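Local structure of putative tryptophan halogenase (Xanthomonas campestris pv. campestris, 6Y1W) at residues H387-F391 / L439-W445; R422-F426 / W445-L450; F120-W124 / F136-C140; F320-R325 / A339-L343. The protein is a flavin-dependent halogenase, crystallised here without its cofactor, that probably uses reduced FAD and oxygen to halogenate an aromatic substrate. All coordinates share one frame; numbering follows the deposited sequence. Where two conformers were deposited one is given.

Interaction 1: residues H387-F391 / L439-W445; sequences HIRDF and LFAENSW. With BUD ((2S,3S)-butane-2,3-diol), chain H.
Phe-391 lies flat on Phe-440 and at the same time turns its rim onto Trp-445. The two phenyl rings form a face-to-face stack, centroids 3.9 Å apart and planes 12° from parallel, in which Phe-391 CD2 sits over the centre of the Phe-440 ring. At its rim, atoms CD1 and CE1 of Phe-391 point into the face of the Trp-445 indole, an edge-to-face pair with planes at 77° in which Phe-391 CE1 comes 3.8 Å from Trp-445 CD2. Phe-391 CG stands anti to its backbone N (chi1 -157°), which directs the ring off helix 371-397 between Phe-440 and Trp-445. One turn earlier His-387 meets Phe-440 N at its ring edge. Its NE2 accepts the backbone N-H of Phe-440 at 3.0 Å in a nearly straight bond, the donor tilted slightly from the imidazole plane, and its CE1 lies 3.7 Å from Trp-445 CZ2. Leu-439 CD2 covers the face of Phe-440 opposite Phe-391 and meets Ile-388 CD1 at 4.0 Å. Beyond the rim of Phe-440 a butanediol is held through its O2, which accepts from Ala-441 N at 3.0 Å and is hydrogen-bonded to Ser-444 OG, itself also bonded to His-106. The four rings make an aromatic cluster beside this diol pocket, and Phe-391 also touches Glu-347, a predicted tryptophan-binding residue of the halogenase.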
# COMPACT_ATOMS: atom_id res chain seq x y z
N HIS A 387 -1.32 -6.03 -12.10
CA HIS A 387 -2.52 -6.06 -11.27
C HIS A 387 -3.77 -5.67 -12.08
O HIS A 387 -4.84 -6.27 -11.94
CB HIS A 387 -2.37 -5.12 -10.09
CG HIS A 387 -3.68 -4.71 -9.54
ND1 HIS A 387 -4.42 -5.56 -8.76
CD2 HIS A 387 -4.43 -3.60 -9.73
CE1 HIS A 387 -5.57 -4.98 -8.46
NE2 HIS A 387 -5.60 -3.79 -9.03
N ILE A 388 -3.66 -4.62 -12.90
CA ILE A 388 -4.81 -4.25 -13.72
C ILE A 388 -5.11 -5.34 -14.75
O ILE A 388 -6.29 -5.69 -14.97
CB ILE A 388 -4.56 -2.88 -14.37
CG1 ILE A 388 -4.48 -1.80 -13.28
CG2 ILE A 388 -5.65 -2.48 -15.29
CD1 ILE A 388 -3.86 -0.43 -13.83
N ARG A 389 -4.06 -5.90 -15.37
CA ARG A 389 -4.22 -7.02 -16.30
C ARG A 389 -5.06 -8.13 -15.67
O ARG A 389 -6.00 -8.64 -16.30
CB ARG A 389 -2.85 -7.56 -16.72
CG ARG A 389 -2.95 -8.80 -17.65
CD ARG A 389 -1.69 -9.63 -17.56
NE ARG A 389 -1.57 -10.20 -16.23
CZ ARG A 389 -0.42 -10.65 -15.73
NH1 ARG A 389 0.68 -10.61 -16.51
NH2 ARG A 389 -0.37 -11.17 -14.48
N ASP A 390 -4.73 -8.49 -14.41
CA ASP A 390 -5.44 -9.60 -13.77
C ASP A 390 -6.91 -9.28 -13.62
O ASP A 390 -7.77 -10.17 -13.74
CB ASP A 390 -4.82 -9.92 -12.40
CG ASP A 390 -3.50 -10.68 -12.51
OD1 ASP A 390 -3.07 -11.02 -13.64
OD2 ASP A 390 -2.89 -10.88 -11.42
N PHE A 391 -7.23 -8.02 -13.32
CA PHE A 391 -8.62 -7.64 -13.13
C PHE A 391 -9.39 -7.68 -14.45
O PHE A 391 -10.59 -8.02 -14.47
CB PHE A 391 -8.68 -6.25 -12.49
CG PHE A 391 -9.99 -5.99 -11.74
CD1 PHE A 391 -10.10 -6.34 -10.40
CD2 PHE A 391 -11.08 -5.41 -12.38
CE1 PHE A 391 -11.30 -6.12 -9.71
CE2 PHE A 391 -12.27 -5.18 -11.71
CZ PHE A 391 -12.39 -5.53 -10.37
N LEU A 439 -4.49 -0.64 -8.32
CA LEU A 439 -5.61 0.25 -8.64
C LEU A 439 -6.90 -0.22 -7.97
O LEU A 439 -7.64 0.59 -7.41
CB LEU A 439 -5.78 0.35 -10.15
CG LEU A 439 -7.07 1.03 -10.60
CD1 LEU A 439 -7.15 2.49 -10.14
CD2 LEU A 439 -7.17 0.95 -12.12
N PHE A 440 -7.25 -1.50 -8.12
CA PHE A 440 -8.60 -1.92 -7.79
C PHE A 440 -8.74 -2.17 -6.29
O PHE A 440 -7.98 -2.95 -5.70
CB PHE A 440 -8.99 -3.13 -8.64
CG PHE A 440 -9.15 -2.77 -10.10
CD1 PHE A 440 -10.24 -2.01 -10.50
CD2 PHE A 440 -8.20 -3.13 -11.05
CE1 PHE A 440 -10.39 -1.65 -11.81
CE2 PHE A 440 -8.33 -2.76 -12.37
CZ PHE A 440 -9.44 -2.02 -12.76
N ALA A 441 -9.67 -1.46 -5.67
CA ALA A 441 -9.93 -1.54 -4.26
C ALA A 441 -10.66 -2.85 -3.91
O ALA A 441 -11.15 -3.57 -4.78
CB ALA A 441 -10.77 -0.35 -3.81
N GLU A 442 -10.69 -3.16 -2.62
CA GLU A 442 -11.46 -4.31 -2.17
C GLU A 442 -12.89 -4.28 -2.69
O GLU A 442 -13.41 -5.32 -3.13
CB GLU A 442 -11.43 -4.40 -0.64
CG GLU A 442 -10.05 -4.82 -0.13
CD GLU A 442 -9.96 -4.91 1.38
OE1 GLU A 442 -10.97 -4.70 2.05
OE2 GLU A 442 -8.85 -5.19 1.89
N ASN A 443 -13.55 -3.11 -2.67
CA ASN A 443 -14.93 -3.01 -3.16
C ASN A 443 -15.05 -3.52 -4.60
O ASN A 443 -16.08 -4.12 -4.98
CB ASN A 443 -15.42 -1.55 -3.10
CG ASN A 443 -16.88 -1.41 -3.58
OD1 ASN A 443 -17.77 -1.86 -2.91
ND2 ASN A 443 -17.08 -0.78 -4.72
N SER A 444 -14.04 -3.23 -5.43
CA SER A 444 -14.08 -3.61 -6.84
C SER A 444 -13.99 -5.12 -6.99
O SER A 444 -14.78 -5.72 -7.73
CB SER A 444 -12.92 -2.95 -7.59
OG SER A 444 -13.19 -1.57 -7.78
N TRP A 445 -13.01 -5.74 -6.31
CA TRP A 445 -12.89 -7.20 -6.33
C TRP A 445 -14.20 -7.86 -5.88
O TRP A 445 -14.66 -8.85 -6.49
CB TRP A 445 -11.74 -7.66 -5.41
CG TRP A 445 -10.38 -7.44 -5.96
CD1 TRP A 445 -9.50 -6.45 -5.58
CD2 TRP A 445 -9.71 -8.22 -6.97
NE1 TRP A 445 -8.34 -6.57 -6.29
CE2 TRP A 445 -8.44 -7.63 -7.16
CE3 TRP A 445 -10.06 -9.34 -7.72
CZ2 TRP A 445 -7.50 -8.13 -8.08
CZ3 TRP A 445 -9.14 -9.84 -8.65
CH2 TRP A 445 -7.87 -9.24 -8.81
C1 BUD H . -11.25 2.80 -10.24
O1 BUD H . -12.40 0.73 -10.20
C2 BUD H . -11.29 1.40 -9.64
O2 BUD H . -11.41 0.22 -7.48
C3 BUD H . -11.45 1.49 -8.11
C4 BUD H . -10.31 2.36 -7.56

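Interaction 2: residues R422-F426 / W445-L450; sequences RMELF and WIQVML
Arg-422 reaches Trp-445 through a bent chain: CG leaves beside the backbone N (chi1 -61°), and further bends at chi2 and chi3 lay the guanidinium over one face of the indole. Trp-445 CG likewise stands anti to its own carbonyl carbon, which presents that face to the arginine. The guanidinium and ring planes are 24° apart, and Arg-422 CD makes a CH-pi contact with the six-membered ring, 4.2 Å from its centroid. Arg-422 NH1 and Trp-445 NE1 are both donors and do not bond to each other; a water instead accepts from Arg-422 NH2 at 3.0 Å and from Trp-445 NE1, lying at the indole edge. The same NH2 forms a salt bridge with Glu-438, which probably fixes the guanidinium on the indole and balances its charge. Farther along, the contact becomes apolar. The last torsion of Met-449 folds its CE back to 3.4 Å from Phe-426 CB, and its SD sits obliquely to the Phe-426 ring, 4.9 Å from the centroid, a Met-aromatic contact. Leu-450 meets the opposite end of that ring at its edge, with CG 3.6 Å from Phe-426 CZ. The short helical segments cross steeply, at -80°, their axes 11.2 Å apart at closest approach, a separation bridged by these long side chains. Glu-424 and Leu-425 touch the second subunit. Helix 442-451 thus packs against helix 417-429 through Trp-445 and Met-449, while Val-448 turns to helix 371-397 and strand 102-107.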
# COMPACT_ATOMS: atom_id res chain seq x y z
N ARG A 422 -6.44 -14.92 -5.98
CA ARG A 422 -7.48 -14.00 -5.54
C ARG A 422 -8.87 -14.60 -5.71
O ARG A 422 -9.72 -14.49 -4.82
CB ARG A 422 -7.39 -12.67 -6.32
CG ARG A 422 -6.03 -11.91 -6.12
CD ARG A 422 -6.20 -10.71 -5.21
NE ARG A 422 -5.30 -9.61 -5.51
CZ ARG A 422 -5.41 -8.38 -5.02
NH1 ARG A 422 -6.36 -8.04 -4.18
NH2 ARG A 422 -4.53 -7.47 -5.39
N MET A 423 -9.12 -15.27 -6.84
CA MET A 423 -10.43 -15.88 -7.04
C MET A 423 -10.72 -16.99 -6.03
O MET A 423 -11.85 -17.08 -5.52
CB MET A 423 -10.52 -16.42 -8.47
CG MET A 423 -10.48 -15.28 -9.51
SD MET A 423 -10.59 -15.91 -11.19
CE MET A 423 -12.38 -16.27 -11.26
N GLU A 424 -9.71 -17.81 -5.73
CA GLU A 424 -9.88 -18.90 -4.76
C GLU A 424 -10.09 -18.37 -3.35
O GLU A 424 -10.90 -18.90 -2.59
CB GLU A 424 -8.67 -19.85 -4.84
CG GLU A 424 -8.75 -20.75 -6.10
CD GLU A 424 -7.53 -21.64 -6.34
OE1 GLU A 424 -6.61 -21.68 -5.50
OE2 GLU A 424 -7.51 -22.29 -7.41
N LEU A 425 -9.38 -17.30 -2.98
CA LEU A 425 -9.62 -16.68 -1.68
C LEU A 425 -11.07 -16.26 -1.53
O LEU A 425 -11.69 -16.46 -0.48
CB LEU A 425 -8.69 -15.48 -1.52
CG LEU A 425 -8.52 -14.90 -0.14
CD1 LEU A 425 -7.87 -15.92 0.81
CD2 LEU A 425 -7.66 -13.65 -0.28
N PHE A 426 -11.63 -15.64 -2.56
CA PHE A 426 -13.01 -15.20 -2.46
C PHE A 426 -13.96 -16.41 -2.48
O PHE A 426 -14.92 -16.45 -1.72
CB PHE A 426 -13.34 -14.23 -3.60
CG PHE A 426 -14.64 -13.50 -3.40
CD1 PHE A 426 -14.78 -12.58 -2.37
CD2 PHE A 426 -15.74 -13.81 -4.18
CE1 PHE A 426 -16.02 -11.91 -2.15
CE2 PHE A 426 -16.98 -13.16 -3.98
CZ PHE A 426 -17.10 -12.20 -2.95
N TRP A 445 -13.01 -5.74 -6.31
CA TRP A 445 -12.89 -7.20 -6.33
C TRP A 445 -14.20 -7.86 -5.88
O TRP A 445 -14.66 -8.85 -6.49
CB TRP A 445 -11.74 -7.66 -5.41
CG TRP A 445 -10.38 -7.44 -5.96
CD1 TRP A 445 -9.50 -6.45 -5.58
CD2 TRP A 445 -9.71 -8.22 -6.97
NE1 TRP A 445 -8.34 -6.57 -6.29
CE2 TRP A 445 -8.44 -7.63 -7.16
CE3 TRP A 445 -10.06 -9.34 -7.72
CZ2 TRP A 445 -7.50 -8.13 -8.08
CZ3 TRP A 445 -9.14 -9.84 -8.65
CH2 TRP A 445 -7.87 -9.24 -8.81
N ILE A 446 -14.81 -7.33 -4.81
CA ILE A 446 -16.04 -7.92 -4.29
C ILE A 446 -17.18 -7.75 -5.27
O ILE A 446 -17.87 -8.71 -5.63
CB ILE A 446 -16.42 -7.31 -2.92
CG1 ILE A 446 -15.32 -7.52 -1.89
CG2 ILE A 446 -17.78 -7.85 -2.43
CD1 ILE A 446 -15.50 -6.61 -0.67
N GLN A 447 -17.40 -6.52 -5.75
CA GLN A 447 -18.54 -6.31 -6.65
C GLN A 447 -18.41 -7.14 -7.92
O GLN A 447 -19.39 -7.72 -8.41
CB GLN A 447 -18.69 -4.83 -7.01
CG GLN A 447 -19.19 -3.94 -5.86
CD GLN A 447 -19.54 -2.54 -6.41
OE1 GLN A 447 -19.21 -2.23 -7.51
NE2 GLN A 447 -20.20 -1.72 -5.60
N VAL A 448 -17.21 -7.20 -8.50
CA VAL A 448 -17.07 -7.93 -9.75
C VAL A 448 -17.13 -9.44 -9.52
O VAL A 448 -17.76 -10.17 -10.31
CB VAL A 448 -15.78 -7.51 -10.46
CG1 VAL A 448 -15.51 -8.37 -11.65
CG2 VAL A 448 -15.97 -6.03 -10.90
N MET A 449 -16.47 -9.96 -8.47
CA MET A 449 -16.55 -11.41 -8.28
C MET A 449 -17.96 -11.86 -7.88
O MET A 449 -18.47 -12.85 -8.43
CB MET A 449 -15.51 -11.91 -7.28
CG MET A 449 -14.14 -11.82 -7.92
SD MET A 449 -12.85 -12.71 -6.98
CE MET A 449 -12.60 -11.58 -5.63
N LEU A 450 -18.64 -11.12 -6.99
CA LEU A 450 -20.02 -11.50 -6.68
C LEU A 450 -20.89 -11.33 -7.92
O LEU A 450 -21.75 -12.19 -8.22
CB LEU A 450 -20.57 -10.62 -5.56
CG LEU A 450 -20.27 -10.97 -4.12
CD1 LEU A 450 -20.89 -9.88 -3.23
CD2 LEU A 450 -20.85 -12.36 -3.80
O HOH W 1 -6.07 -4.95 -5.16

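Interaction 3: residues F120-W124 / F136-C140; sequences FQHFW and FGDYC
Trp-124 offers one face of its indole to the rim of Phe-136 and its edge to Tyr-139. Phe-136 CD1 stands over the five-membered ring, 3.7 Å from Trp-124 CG, in an edge-to-face pair with planes at 75° and centroids 5.0 Å apart. At the indole edge Tyr-139 CE2 comes 3.7 Å from Trp-124 CD1, the two rings meeting obliquely. Phe-120 fills the next position: its CZ lies over one face of the Tyr-139 ring, and its CD2 is 3.7 Å from Phe-136 CE1. Both Phe-120 and Trp-124 have CG anti to the backbone N (chi1 173° and -176°), which sends both rings, one helical turn apart, off the same side of the helix toward the loop. No hydrogen bond joins the two segments; the polar ends of the cluster go instead to the intervening connection, Trp-124 NE1 donating to Arg-134 O and Tyr-139 OH bonding to Arg-134 N. Behind it, Phe-120 packs on Phe-474 and Leu-475 of helix 468-486, and Phe-136 on Ile-446 of helix 442-451. Four rings thus form an aromatic cluster, a small hydrophobic core that packs the turn containing the 3-10 segment 136-138 against helix 120-129.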
# COMPACT_ATOMS: atom_id res chain seq x y z
N PHE A 120 -17.58 -5.59 4.91
CA PHE A 120 -19.05 -5.63 4.90
C PHE A 120 -19.60 -6.90 4.26
O PHE A 120 -20.66 -7.40 4.67
CB PHE A 120 -19.60 -4.42 4.13
CG PHE A 120 -21.11 -4.50 3.93
CD1 PHE A 120 -21.93 -4.36 5.03
CD2 PHE A 120 -21.67 -4.66 2.65
CE1 PHE A 120 -23.34 -4.40 4.88
CE2 PHE A 120 -23.08 -4.73 2.50
CZ PHE A 120 -23.90 -4.61 3.64
N GLN A 121 -18.94 -7.40 3.23
CA GLN A 121 -19.48 -8.53 2.49
C GLN A 121 -19.68 -9.75 3.36
O GLN A 121 -20.52 -10.60 3.02
CB GLN A 121 -18.63 -8.86 1.26
CG GLN A 121 -17.33 -9.63 1.53
CD GLN A 121 -16.17 -8.73 1.96
OE1 GLN A 121 -16.35 -7.59 2.40
NE2 GLN A 121 -14.95 -9.30 1.93
N HIS A 122 -18.91 -9.89 4.46
CA HIS A 122 -19.11 -11.04 5.35
C HIS A 122 -20.44 -10.96 6.07
O HIS A 122 -21.14 -11.97 6.18
CB HIS A 122 -17.94 -11.16 6.33
CG HIS A 122 -16.66 -11.45 5.63
ND1 HIS A 122 -16.37 -12.71 5.14
CD2 HIS A 122 -15.64 -10.65 5.23
CE1 HIS A 122 -15.22 -12.68 4.50
NE2 HIS A 122 -14.75 -11.44 4.55
N PHE A 123 -20.82 -9.75 6.50
CA PHE A 123 -22.15 -9.56 7.10
C PHE A 123 -23.23 -9.75 6.05
O PHE A 123 -24.26 -10.37 6.32
CB PHE A 123 -22.23 -8.19 7.76
CG PHE A 123 -21.20 -8.03 8.83
CD1 PHE A 123 -21.42 -8.51 10.11
CD2 PHE A 123 -19.95 -7.49 8.52
CE1 PHE A 123 -20.45 -8.42 11.09
CE2 PHE A 123 -18.97 -7.39 9.49
CZ PHE A 123 -19.20 -7.85 10.78
N TRP A 124 -22.99 -9.26 4.83
CA TRP A 124 -23.99 -9.44 3.78
C TRP A 124 -24.17 -10.92 3.45
O TRP A 124 -25.31 -11.38 3.27
CB TRP A 124 -23.61 -8.64 2.54
CG TRP A 124 -24.65 -8.73 1.48
CD1 TRP A 124 -25.73 -7.90 1.33
CD2 TRP A 124 -24.73 -9.68 0.42
NE1 TRP A 124 -26.47 -8.28 0.23
CE2 TRP A 124 -25.90 -9.39 -0.33
CE3 TRP A 124 -23.95 -10.78 0.03
CZ2 TRP A 124 -26.28 -10.13 -1.46
CZ3 TRP A 124 -24.34 -11.51 -1.07
CH2 TRP A 124 -25.50 -11.19 -1.80
N PHE A 136 -26.84 -6.91 -3.16
CA PHE A 136 -25.62 -6.27 -2.68
C PHE A 136 -25.54 -4.81 -3.11
O PHE A 136 -25.05 -3.97 -2.35
CB PHE A 136 -24.40 -7.03 -3.23
CG PHE A 136 -23.10 -6.68 -2.54
CD1 PHE A 136 -22.94 -6.91 -1.20
CD2 PHE A 136 -22.02 -6.16 -3.27
CE1 PHE A 136 -21.75 -6.61 -0.54
CE2 PHE A 136 -20.82 -5.85 -2.63
CZ PHE A 136 -20.68 -6.06 -1.27
N GLY A 137 -26.03 -4.49 -4.32
CA GLY A 137 -25.92 -3.11 -4.80
C GLY A 137 -26.74 -2.11 -4.02
O GLY A 137 -26.42 -0.92 -4.01
N ASP A 138 -27.80 -2.56 -3.32
CA ASP A 138 -28.64 -1.66 -2.55
C ASP A 138 -27.91 -0.98 -1.40
O ASP A 138 -28.45 -0.03 -0.83
CB ASP A 138 -29.85 -2.40 -1.94
CG ASP A 138 -30.90 -2.76 -3.00
OD1 ASP A 138 -30.68 -2.44 -4.17
OD2 ASP A 138 -31.93 -3.40 -2.67
N TYR A 139 -26.71 -1.43 -1.06
CA TYR A 139 -25.98 -0.89 0.08
C TYR A 139 -24.84 0.04 -0.34
O TYR A 139 -24.01 0.37 0.50
CB TYR A 139 -25.46 -2.06 0.94
CG TYR A 139 -26.61 -2.98 1.33
CD1 TYR A 139 -27.46 -2.63 2.40
CD2 TYR A 139 -26.85 -4.17 0.65
CE1 TYR A 139 -28.54 -3.46 2.74
CE2 TYR A 139 -27.93 -5.00 1.00
CZ TYR A 139 -28.75 -4.63 2.06
OH TYR A 139 -29.84 -5.41 2.41
N CYS A 140 -24.83 0.51 -1.59
CA CYS A 140 -23.77 1.36 -2.13
C CYS A 140 -24.38 2.59 -2.80
O CYS A 140 -25.12 2.45 -3.79
CB CYS A 140 -22.94 0.58 -3.15
SG CYS A 140 -21.63 1.59 -3.86

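Interaction 4: residues F320-R325 / A339-L343; sequences FTPNQR and ASGFL
Asn-323 pairs with Phe-342 in a short antiparallel bridge, part of a three-stranded sheet in which strand 323-325 lies between strands 237-239 and 341-342. Two backbone bonds of 3.0 Å, Asn-323 N to Phe-342 O and Phe-342 N to Asn-323 O, mark the hydrogen-bonded pair. Next to it Gln-324 and Gly-341 form a non-hydrogen-bonded pair whose CA atoms are only 4.2 Å apart. Gly-341, with no side chain, lets the strands approach this closely; its CA lies 3.3 Å from Asn-323 O. Phe-342 swings over the chain before the strand: Phe-320 CB lies over one face of its ring, 3.8 Å from the centroid, and the two phenyl rings meet obliquely with planes at 31°. The Asn-323 amide is turned back along its own segment, ND2 donating to Thr-321 O at 2.9 Å. The Leu-343 side chain packs on Ile-385 and Ile-388 of helix 371-397, and Leu-338, just before Ala-339, is a predicted FAD-binding residue. Past Gly-341, Arg-325 N donates to Ser-340 O. The arginine chain then bends at chi2 and chi3 (62° and 69°), its NH2 bonding to Val-235 O, while Arg-325 NE donates to Ala-339 O at 2.9 Å, nearly in line with the carbonyl bond.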
# COMPACT_ATOMS: atom_id res chain seq x y z
N PHE A 320 -5.57 -3.50 -31.95
CA PHE A 320 -4.74 -3.37 -30.75
C PHE A 320 -4.42 -4.77 -30.27
O PHE A 320 -4.95 -5.75 -30.78
CB PHE A 320 -5.45 -2.57 -29.66
CG PHE A 320 -6.87 -2.99 -29.45
CD1 PHE A 320 -7.16 -4.16 -28.79
CD2 PHE A 320 -7.92 -2.20 -29.93
CE1 PHE A 320 -8.50 -4.53 -28.58
CE2 PHE A 320 -9.22 -2.57 -29.75
CZ PHE A 320 -9.51 -3.75 -29.08
N THR A 321 -3.54 -4.86 -29.27
CA THR A 321 -3.24 -6.16 -28.67
C THR A 321 -2.84 -5.93 -27.22
O THR A 321 -2.15 -4.95 -26.93
CB THR A 321 -2.14 -6.93 -29.45
OG1 THR A 321 -2.04 -8.29 -28.98
CG2 THR A 321 -0.79 -6.24 -29.36
N PRO A 322 -3.30 -6.79 -26.30
CA PRO A 322 -3.03 -6.62 -24.87
C PRO A 322 -1.58 -6.95 -24.57
O PRO A 322 -1.09 -8.02 -24.95
CB PRO A 322 -3.96 -7.64 -24.20
CG PRO A 322 -4.10 -8.74 -25.31
CD PRO A 322 -4.13 -7.98 -26.59
N ASN A 323 -0.88 -6.01 -23.94
CA ASN A 323 0.56 -6.14 -23.77
C ASN A 323 1.11 -5.13 -22.77
O ASN A 323 0.49 -4.11 -22.45
CB ASN A 323 1.28 -5.95 -25.10
CG ASN A 323 1.43 -4.48 -25.45
OD1 ASN A 323 2.40 -3.83 -25.06
ND2 ASN A 323 0.43 -3.93 -26.13
N GLN A 324 2.35 -5.39 -22.33
CA GLN A 324 3.12 -4.40 -21.58
C GLN A 324 4.53 -4.38 -22.15
O GLN A 324 5.11 -5.44 -22.39
CB GLN A 324 3.14 -4.66 -20.04
CG GLN A 324 4.19 -5.69 -19.49
CD GLN A 324 4.38 -5.63 -17.95
OE1 GLN A 324 4.85 -4.63 -17.40
NE2 GLN A 324 4.05 -6.73 -17.28
N ARG A 325 5.04 -3.18 -22.39
CA ARG A 325 6.44 -3.01 -22.76
C ARG A 325 7.30 -3.63 -21.65
O ARG A 325 6.99 -3.47 -20.47
CB ARG A 325 6.70 -1.51 -22.93
CG ARG A 325 7.90 -1.06 -23.71
CD ARG A 325 7.90 -1.48 -25.16
NE ARG A 325 6.93 -0.87 -26.05
CZ ARG A 325 7.01 -0.95 -27.38
NH1 ARG A 325 6.07 -0.41 -28.14
NH2 ARG A 325 8.03 -1.60 -27.96
N ALA A 339 2.37 3.51 -26.35
CA ALA A 339 3.74 3.05 -26.51
C ALA A 339 4.22 2.20 -25.35
O ALA A 339 5.21 1.45 -25.53
CB ALA A 339 4.70 4.25 -26.67
N SER A 340 3.61 2.33 -24.17
CA SER A 340 4.01 1.60 -22.97
C SER A 340 3.25 0.30 -22.78
O SER A 340 3.67 -0.54 -21.98
CB SER A 340 3.84 2.48 -21.72
OG SER A 340 2.45 2.66 -21.37
N GLY A 341 2.12 0.14 -23.46
CA GLY A 341 1.29 -1.04 -23.28
C GLY A 341 -0.15 -0.74 -23.65
O GLY A 341 -0.52 0.38 -23.98
N PHE A 342 -0.97 -1.80 -23.59
CA PHE A 342 -2.39 -1.64 -23.88
C PHE A 342 -3.22 -2.68 -23.14
O PHE A 342 -2.88 -3.87 -23.14
CB PHE A 342 -2.68 -1.79 -25.37
CG PHE A 342 -4.15 -1.75 -25.69
CD1 PHE A 342 -4.78 -0.55 -25.81
CD2 PHE A 342 -4.88 -2.92 -25.80
CE1 PHE A 342 -6.14 -0.51 -26.09
CE2 PHE A 342 -6.23 -2.87 -26.06
CZ PHE A 342 -6.84 -1.65 -26.22
N LEU A 343 -4.32 -2.23 -22.53
CA LEU A 343 -5.42 -3.10 -22.12
C LEU A 343 -6.71 -2.51 -22.65
O LEU A 343 -6.87 -1.29 -22.68
CB LEU A 343 -5.50 -3.23 -20.61
CG LEU A 343 -4.36 -4.06 -20.01
CD1 LEU A 343 -4.32 -3.92 -18.51
CD2 LEU A 343 -4.64 -5.55 -20.36

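Interactions 1 and 2 share Trp-445 and helix 442-451: one side of the indole receives a phenylalanine from helix 371-397, while an arginine from helix 417-429 lies on the other. Interaction 3 continues this packing through Phe-136, whose ring touches Ile-446 and Leu-450, but is itself purely apolar across its segments. Interaction 4 lies apart, about 35 Å from interaction 3 between centres and on the opposite side of the chain's centre, yet Leu-343 reaches Ile-388 of interaction 1. The first three are buried and rest mainly on rings and long side chains; interaction 4 is only partly buried and relies chiefly on backbone hydrogen bonds.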